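Local coordinates for carbohydrate-binding protein (Flavonifractor plautii, PDB 6N1B) that probably removes the acetyl group from the N-acetylgalactosamine of the blood group A antigen, a first step in converting A to O type blood, at residues A[329-340]-A[352-361]. Sequence-based numbering, arbitrary orientation.
Sequences WDDFQIYRSSFY and MRVWYSALQK
Tyr356 extends over the face it shares with Ile334 and Ala358 to reach Asp330 and Trp329 in the preceding loop. CB lies 3.2 Å from Ser337 OG, whose hydroxyl is turned back to Tyr335 O. With CG set between the backbone N and the carbonyl carbon (chi1 77°), the ring swings toward the loop before strand 333-340: Ile334 CD1 lies 3.9 Å from Tyr356 CE2, and Trp329 CH2 meets the same Tyr356 CE2 at 3.5 Å. The indole and phenol planes are 28° apart but slid, so overlap is slight. At the tip, Tyr356 OH donates to Asp330 OD2 (2.7 Å), meeting it from above the carboxylate plane; Lys31 forms a salt bridge with the same oxygen. A tyrosine suits this place because its flank is apolar and its end polar.

Beyond, Asp331 clasps Lys361: OD1 takes Lys361 N on its syn lone pair at 2.8 Å, while OD2 forms a salt bridge with Lys361 NZ, which Asp326 shares.

Between Ile334 and Ser337 the antiparallel register slips by one, a beta bulge. There Ser357 OG donates to Arg336 O (2.7 Å), supplementing a weak bond from its own backbone N; a small hydroxyl-bearing residue fits so close to the main chain. The bulge contains Tyr335, which touches the bound galactose, and Arg336, which hydrogen-bonds to calcium ligands Asp56 and Asp122. The lysines, with the donated hydrogen bonds, would offset the negative charge of the two buried carboxylates and probably keep both ionised, tying the loop to a hairpin that borders the sugar pocket.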
ATOM      1  N   TRP A 329      17.580   3.811   9.005  1.00 10.06           N
ATOM      2  CA  TRP A 329      16.235   4.409   8.895  1.00 10.16           C
ATOM      3  C   TRP A 329      15.125   3.337   8.922  1.00  9.85           C
ATOM      4  O   TRP A 329      13.966   3.692   9.181  1.00  9.72           O
ATOM      5  CB  TRP A 329      16.116   5.270   7.626  1.00 10.80           C
ATOM      6  CG  TRP A 329      16.127   4.518   6.343  1.00 10.81           C
ATOM      7  CD1 TRP A 329      17.226   4.157   5.539  1.00 12.09           C
ATOM      8  CD2 TRP A 329      14.980   3.965   5.662  1.00  9.68           C
ATOM      9  NE1 TRP A 329      16.837   3.490   4.420  1.00 12.15           N
ATOM     10  CE2 TRP A 329      15.481   3.327   4.497  1.00 10.46           C
ATOM     11  CE3 TRP A 329      13.600   3.989   5.873  1.00  9.85           C
ATOM     12  CZ2 TRP A 329      14.647   2.687   3.588  1.00 10.82           C
ATOM     13  CZ3 TRP A 329      12.762   3.405   4.982  1.00 10.70           C
ATOM     14  CH2 TRP A 329      13.282   2.742   3.848  1.00 12.40           C
ATOM     15  N   ASP A 330      15.482   2.075   8.657  1.00  8.81           N
ATOM     16  CA  ASP A 330      14.514   0.965   8.628  1.00  9.01           C
ATOM     17  C   ASP A 330      14.794  -0.016   9.767  1.00  9.27           C
ATOM     18  O   ASP A 330      14.475  -1.203   9.587  1.00  9.71           O
ATOM     19  CB  ASP A 330      14.483   0.334   7.264  1.00  9.51           C
ATOM     20  CG  ASP A 330      15.778  -0.278   6.824  1.00 10.11           C
ATOM     21  OD1 ASP A 330      16.824  -0.199   7.555  1.00 11.08           O
ATOM     22  OD2 ASP A 330      15.815  -0.982   5.786  1.00 10.71           O
ATOM     23  N   ASP A 331      15.326   0.415  10.919  1.00  8.52           N
ATOM     24  CA  ASP A 331      15.744  -0.520  11.956  1.00  9.05           C
ATOM     25  C   ASP A 331      14.656  -0.981  12.916  1.00 10.43           C
ATOM     26  O   ASP A 331      14.959  -1.914  13.703  1.00 12.28           O
ATOM     27  CB  ASP A 331      16.922   0.020  12.762  1.00  9.80           C
ATOM     28  CG  ASP A 331      16.503   1.141  13.682  1.00  9.46           C
ATOM     29  OD1 ASP A 331      15.412   1.701  13.674  1.00 10.15           O
ATOM     30  OD2 ASP A 331      17.483   1.497  14.545  1.00 11.20           O
ATOM     31  N   PHE A 332      13.439  -0.423  12.864  1.00  8.64           N
ATOM     32  CA  PHE A 332      12.357  -0.877  13.762  1.00  9.34           C
ATOM     33  C   PHE A 332      11.534  -1.979  13.180  1.00  8.69           C
ATOM     34  O   PHE A 332      11.272  -3.026  13.824  1.00 10.96           O
ATOM     35  CB  PHE A 332      11.509   0.250  14.274  1.00 10.25           C
ATOM     36  CG  PHE A 332      10.400  -0.192  15.239  1.00  9.74           C
ATOM     37  CD1 PHE A 332      10.718  -0.743  16.449  1.00 10.77           C
ATOM     38  CD2 PHE A 332       9.096  -0.140  14.852  1.00 11.61           C
ATOM     39  CE1 PHE A 332       9.732  -1.238  17.268  1.00 12.67           C
ATOM     40  CE2 PHE A 332       8.101  -0.671  15.713  1.00 12.10           C
ATOM     41  CZ  PHE A 332       8.435  -1.150  16.911  1.00 13.03           C
ATOM     42  N   GLN A 333      10.988  -1.731  12.000  1.00  9.51           N
ATOM     43  CA  GLN A 333      10.121  -2.701  11.322  1.00  9.40           C
ATOM     44  C   GLN A 333      10.079  -2.369   9.849  1.00  8.96           C
ATOM     45  O   GLN A 333      10.245  -1.165   9.513  1.00  9.19           O
ATOM     46  CB  GLN A 333       8.720  -2.713  11.926  1.00 10.59           C
ATOM     47  CG  GLN A 333       7.821  -1.605  11.510  1.00 10.66           C
ATOM     48  CD  GLN A 333       6.607  -1.434  12.381  1.00 10.00           C
ATOM     49  OE1 GLN A 333       5.812  -2.509  12.621  1.00 13.33           O
ATOM     50  NE2 GLN A 333       6.334  -0.294  12.831  1.00  8.84           N
ATOM     51  N   ILE A 334       9.803  -3.396   9.020  1.00  8.41           N
ATOM     52  CA  ILE A 334       9.388  -3.118   7.679  1.00  7.70           C
ATOM     53  C   ILE A 334       7.899  -2.974   7.653  1.00  8.02           C
ATOM     54  O   ILE A 334       7.172  -3.814   8.262  1.00  9.94           O
ATOM     55  CB  ILE A 334       9.872  -4.155   6.672  1.00  8.95           C
ATOM     56  CG1 ILE A 334      11.380  -4.429   6.800  1.00  8.89           C
ATOM     57  CG2 ILE A 334       9.487  -3.788   5.304  1.00  9.58           C
ATOM     58  CD1 ILE A 334      12.236  -3.240   6.591  1.00 11.11           C
ATOM     59  N   TYR A 335       7.418  -1.902   7.046  1.00  8.52           N
ATOM     60  CA  TYR A 335       5.995  -1.581   7.001  1.00  8.09           C
ATOM     61  C   TYR A 335       5.443  -1.909   5.590  1.00  8.42           C
ATOM     62  O   TYR A 335       6.107  -2.535   4.785  1.00  9.05           O
ATOM     63  CB  TYR A 335       5.749  -0.100   7.450  1.00  8.56           C
ATOM     64  CG  TYR A 335       4.481   0.089   8.244  1.00  8.40           C
ATOM     65  CD1 TYR A 335       4.513  -0.335   9.613  1.00  9.94           C
ATOM     66  CD2 TYR A 335       3.294   0.583   7.769  1.00  9.46           C
ATOM     67  CE1 TYR A 335       3.344  -0.244  10.391  1.00 12.04           C
ATOM     68  CE2 TYR A 335       2.136   0.658   8.497  1.00 11.06           C
ATOM     69  CZ  TYR A 335       2.194   0.219   9.858  1.00 11.52           C
ATOM     70  OH  TYR A 335       1.006   0.236  10.612  1.00 14.08           O
ATOM     71  N   ARG A 336       4.192  -1.519   5.349  1.00  8.11           N
ATOM     72  CA  ARG A 336       3.550  -1.944   4.137  1.00  8.46           C
ATOM     73  C   ARG A 336       4.274  -1.549   2.905  1.00  8.74           C
ATOM     74  O   ARG A 336       4.764  -0.414   2.804  1.00  9.37           O
ATOM     75  CB  ARG A 336       2.102  -1.404   4.150  1.00  7.90           C
ATOM     76  CG  ARG A 336       1.203  -2.057   3.083  1.00  8.22           C
ATOM     77  CD  ARG A 336       1.179  -1.422   1.680  1.00  8.37           C
ATOM     78  NE  ARG A 336       0.017  -1.994   0.972  1.00  8.17           N
ATOM     79  CZ  ARG A 336      -0.343  -1.670  -0.277  1.00  7.91           C
ATOM     80  NH1 ARG A 336       0.382  -0.846  -1.003  1.00  8.25           N
ATOM     81  NH2 ARG A 336      -1.375  -2.281  -0.814  1.00  8.41           N
ATOM     82  N   SER A 337       4.384  -2.462   1.959  1.00  7.95           N
ATOM     83  CA  SER A 337       5.220  -2.283   0.781  1.00  7.67           C
ATOM     84  C   SER A 337       4.409  -2.540  -0.469  1.00  8.40           C
ATOM     85  O   SER A 337       3.417  -3.305  -0.447  1.00 10.06           O
ATOM     86  CB  SER A 337       6.410  -3.186   0.906  1.00  9.47           C
ATOM     87  OG  SER A 337       7.162  -2.845   2.111  1.00  9.61           O
ATOM     88  N   SER A 338       4.762  -1.944  -1.591  1.00  8.05           N
ATOM     89  CA  SER A 338       4.133  -2.116  -2.887  1.00  7.65           C
ATOM     90  C   SER A 338       5.152  -2.619  -3.870  1.00  7.20           C
ATOM     91  O   SER A 338       6.302  -2.305  -3.770  1.00 10.14           O
ATOM     92  CB  SER A 338       3.521  -0.783  -3.291  1.00  8.54           C
ATOM     93  OG  SER A 338       2.888  -0.841  -4.542  1.00  9.39           O
ATOM     94  N   PHE A 339       4.726  -3.384  -4.864  1.00  8.82           N
ATOM     95  CA  PHE A 339       5.706  -3.910  -5.812  1.00  8.11           C
ATOM     96  C   PHE A 339       5.171  -3.949  -7.212  1.00  8.15           C
ATOM     97  O   PHE A 339       3.933  -3.947  -7.461  1.00  9.71           O
ATOM     98  CB  PHE A 339       6.195  -5.290  -5.400  1.00  8.69           C
ATOM     99  CG  PHE A 339       5.228  -6.392  -5.602  1.00  9.28           C
ATOM    100  CD1 PHE A 339       4.118  -6.564  -4.728  1.00  9.61           C
ATOM    101  CD2 PHE A 339       5.372  -7.247  -6.584  1.00  9.96           C
ATOM    102  CE1 PHE A 339       3.254  -7.620  -4.945  1.00 10.72           C
ATOM    103  CE2 PHE A 339       4.485  -8.318  -6.855  1.00 10.72           C
ATOM    104  CZ  PHE A 339       3.457  -8.490  -5.989  1.00 11.83           C
ATOM    105  N   TYR A 340       6.133  -4.068  -8.121  1.00  8.72           N
ATOM    106  CA  TYR A 340       5.817  -4.360  -9.553  1.00  9.01           C
ATOM    107  C   TYR A 340       6.812  -5.402  -9.998  1.00  9.47           C
ATOM    108  O   TYR A 340       8.042  -5.274  -9.773  1.00 10.05           O
ATOM    109  CB  TYR A 340       5.978  -3.109 -10.401  1.00 10.12           C
ATOM    110  CG  TYR A 340       5.806  -3.249 -11.863  1.00 10.62           C
ATOM    111  CD1 TYR A 340       4.574  -3.715 -12.370  1.00 13.71           C
ATOM    112  CD2 TYR A 340       6.835  -3.050 -12.734  1.00 12.22           C
ATOM    113  CE1 TYR A 340       4.387  -3.865 -13.758  1.00 17.00           C
ATOM    114  CE2 TYR A 340       6.601  -3.162 -14.146  1.00 13.36           C
ATOM    115  CZ  TYR A 340       5.415  -3.635 -14.596  1.00 13.96           C
ATOM    116  OH  TYR A 340       5.200  -3.811 -15.954  1.00 20.96           O
ATOM    117  N   MET A 352      11.901  -7.998  -9.520  1.00  9.97           N
ATOM    118  CA  MET A 352      10.989  -7.584  -8.444  1.00  9.74           C
ATOM    119  C   MET A 352      11.413  -6.164  -8.021  1.00  9.37           C
ATOM    120  O   MET A 352      12.542  -6.002  -7.497  1.00 11.52           O
ATOM    121  CB  MET A 352      11.066  -8.546  -7.313  1.00 10.92           C
ATOM    122  CG  MET A 352      10.282  -9.756  -7.640  1.00 11.42           C
ATOM    123  SD  MET A 352       8.511  -9.718  -7.606  1.00 13.24           S
ATOM    124  CE  MET A 352       8.182  -9.659  -5.865  1.00 14.95           C
ATOM    125  N   ARG A 353      10.510  -5.211  -8.170  1.00  8.97           N
ATOM    126  CA  ARG A 353      10.711  -3.787  -7.810  1.00  9.14           C
ATOM    127  C   ARG A 353       9.840  -3.506  -6.618  1.00  8.66           C
ATOM    128  O   ARG A 353       8.621  -3.646  -6.744  1.00  9.49           O
ATOM    129  CB  ARG A 353      10.449  -2.878  -8.956  1.00  9.50           C
ATOM    130  CG  ARG A 353      11.319  -3.177 -10.198  1.00 10.91           C
ATOM    131  CD  ARG A 353      11.111  -2.204 -11.312  1.00 10.67           C
ATOM    132  NE  ARG A 353      11.537  -0.871 -10.948  1.00 11.09           N
ATOM    133  CZ  ARG A 353      11.333   0.170 -11.737  1.00 10.79           C
ATOM    134  NH1 ARG A 353      10.778   0.052 -12.883  1.00 13.60           N
ATOM    135  NH2 ARG A 353      11.725   1.435 -11.343  1.00 12.60           N
ATOM    136  N   VAL A 354      10.429  -3.113  -5.470  1.00  8.78           N
ATOM    137  CA  VAL A 354       9.687  -3.030  -4.222  1.00  8.38           C
ATOM    138  C   VAL A 354       9.850  -1.681  -3.624  1.00  7.50           C
ATOM    139  O   VAL A 354      10.989  -1.287  -3.225  1.00  9.23           O
ATOM    140  CB  VAL A 354      10.042  -4.139  -3.231  1.00  9.57           C
ATOM    141  CG1 VAL A 354       9.227  -4.033  -1.959  1.00 10.24           C
ATOM    142  CG2 VAL A 354       9.912  -5.529  -3.928  1.00 11.17           C
ATOM    143  N   TRP A 355       8.807  -0.910  -3.470  1.00  8.20           N
ATOM    144  CA  TRP A 355       8.769   0.392  -2.715  1.00  8.87           C
ATOM    145  C   TRP A 355       8.324   0.017  -1.351  1.00  8.86           C
ATOM    146  O   TRP A 355       7.172  -0.382  -1.122  1.00  8.95           O
ATOM    147  CB  TRP A 355       7.875   1.395  -3.426  1.00  8.45           C
ATOM    148  CG  TRP A 355       8.401   1.848  -4.763  1.00  8.21           C
ATOM    149  CD1 TRP A 355       9.110   2.982  -4.959  1.00 10.36           C
ATOM    150  CD2 TRP A 355       8.283   1.200  -6.055  1.00  8.61           C
ATOM    151  NE1 TRP A 355       9.468   3.033  -6.295  1.00  9.98           N
ATOM    152  CE2 TRP A 355       8.948   1.990  -6.994  1.00  9.58           C
ATOM    153  CE3 TRP A 355       7.647   0.027  -6.525  1.00  8.93           C
ATOM    154  CZ2 TRP A 355       9.053   1.623  -8.319  1.00 10.52           C
ATOM    155  CZ3 TRP A 355       7.715  -0.312  -7.820  1.00  9.59           C
ATOM    156  CH2 TRP A 355       8.432   0.479  -8.721  1.00 10.09           C
ATOM    157  N   TYR A 356       9.264   0.039  -0.363  1.00  9.01           N
ATOM    158  CA  TYR A 356       8.979  -0.389   0.983  1.00  8.62           C
ATOM    159  C   TYR A 356       8.914   0.737   1.943  1.00  8.49           C
ATOM    160  O   TYR A 356       9.786   1.623   1.913  1.00 10.95           O
ATOM    161  CB  TYR A 356       9.939  -1.492   1.472  1.00  9.22           C
ATOM    162  CG  TYR A 356      11.343  -1.102   1.906  1.00  8.24           C
ATOM    163  CD1 TYR A 356      12.378  -1.015   0.969  1.00  9.39           C
ATOM    164  CD2 TYR A 356      11.638  -0.952   3.186  1.00  9.02           C
ATOM    165  CE1 TYR A 356      13.712  -0.764   1.378  1.00  8.60           C
ATOM    166  CE2 TYR A 356      12.931  -0.750   3.622  1.00  9.01           C
ATOM    167  CZ  TYR A 356      13.973  -0.673   2.769  1.00  9.30           C
ATOM    168  OH  TYR A 356      15.263  -0.488   3.141  1.00 10.06           O
ATOM    169  N   SER A 357       7.931   0.777   2.813  1.00  8.72           N
ATOM    170  CA  SER A 357       7.969   1.708   3.916  1.00  8.43           C
ATOM    171  C   SER A 357       8.556   1.063   5.142  1.00  7.62           C
ATOM    172  O   SER A 357       8.595  -0.204   5.241  1.00  8.62           O
ATOM    173  CB  SER A 357       6.625   2.370   4.134  1.00  8.96           C
ATOM    174  OG  SER A 357       5.608   1.468   4.610  1.00  9.07           O
ATOM    175  N   ALA A 358       9.092   1.881   6.040  1.00  8.24           N
ATOM    176  CA  ALA A 358       9.727   1.365   7.255  1.00  8.44           C
ATOM    177  C   ALA A 358       9.780   2.481   8.283  1.00  8.29           C
ATOM    178  O   ALA A 358       9.439   3.624   8.022  1.00  8.44           O
ATOM    179  CB  ALA A 358      11.092   0.785   6.960  1.00  9.34           C
ATOM    180  N   LEU A 359      10.199   2.083   9.486  1.00  8.62           N
ATOM    181  CA  LEU A 359      10.343   3.028  10.618  1.00  8.95           C
ATOM    182  C   LEU A 359      11.697   2.792  11.284  1.00  8.24           C
ATOM    183  O   LEU A 359      12.164   1.668  11.342  1.00  8.93           O
ATOM    184  CB  LEU A 359       9.239   2.813  11.669  1.00  9.00           C
ATOM    185  CG  LEU A 359       7.831   3.200  11.287  1.00 10.53           C
ATOM    186  CD1 LEU A 359       7.132   2.197  10.394  1.00  9.52           C
ATOM    187  CD2 LEU A 359       7.029   3.443  12.516  1.00 11.99           C
ATOM    188  N   GLN A 360      12.218   3.927  11.829  1.00  9.15           N
ATOM    189  CA  GLN A 360      13.393   3.931  12.667  1.00  8.89           C
ATOM    190  C   GLN A 360      12.957   4.101  14.066  1.00  9.37           C
ATOM    191  O   GLN A 360      12.101   4.950  14.404  1.00 10.22           O
ATOM    192  CB  GLN A 360      14.352   5.045  12.241  1.00  9.82           C
ATOM    193  CG  GLN A 360      15.649   5.007  13.044  1.00  9.77           C
ATOM    194  CD  GLN A 360      16.727   5.984  12.612  1.00  9.81           C
ATOM    195  OE1 GLN A 360      16.618   6.641  11.572  1.00 10.48           O
ATOM    196  NE2 GLN A 360      17.761   6.086  13.488  1.00 11.59           N
ATOM    197  N   LYS A 361      13.548   3.303  14.990  1.00  9.52           N
ATOM    198  CA  LYS A 361      13.246   3.383  16.440  1.00  9.74           C
ATOM    199  C   LYS A 361      14.063   4.457  17.181  1.00 11.09           C
ATOM    200  O   LYS A 361      15.137   4.824  16.800  1.00 11.02           O
ATOM    201  CB  LYS A 361      13.410   2.051  17.132  1.00 10.75           C
ATOM    202  CG  LYS A 361      14.800   1.454  16.964  1.00 15.79           C
ATOM    203  CD  LYS A 361      14.896   0.103  17.697  1.00 17.70           C
ATOM    204  CE  LYS A 361      15.948  -0.702  17.027  1.00 22.32           C
ATOM    205  NZ  LYS A 361      17.237  -0.088  17.090  1.00 20.75           N
TER
HETATM  206  O   HOH W   1      17.522   3.944  15.638  1.00 12.83           O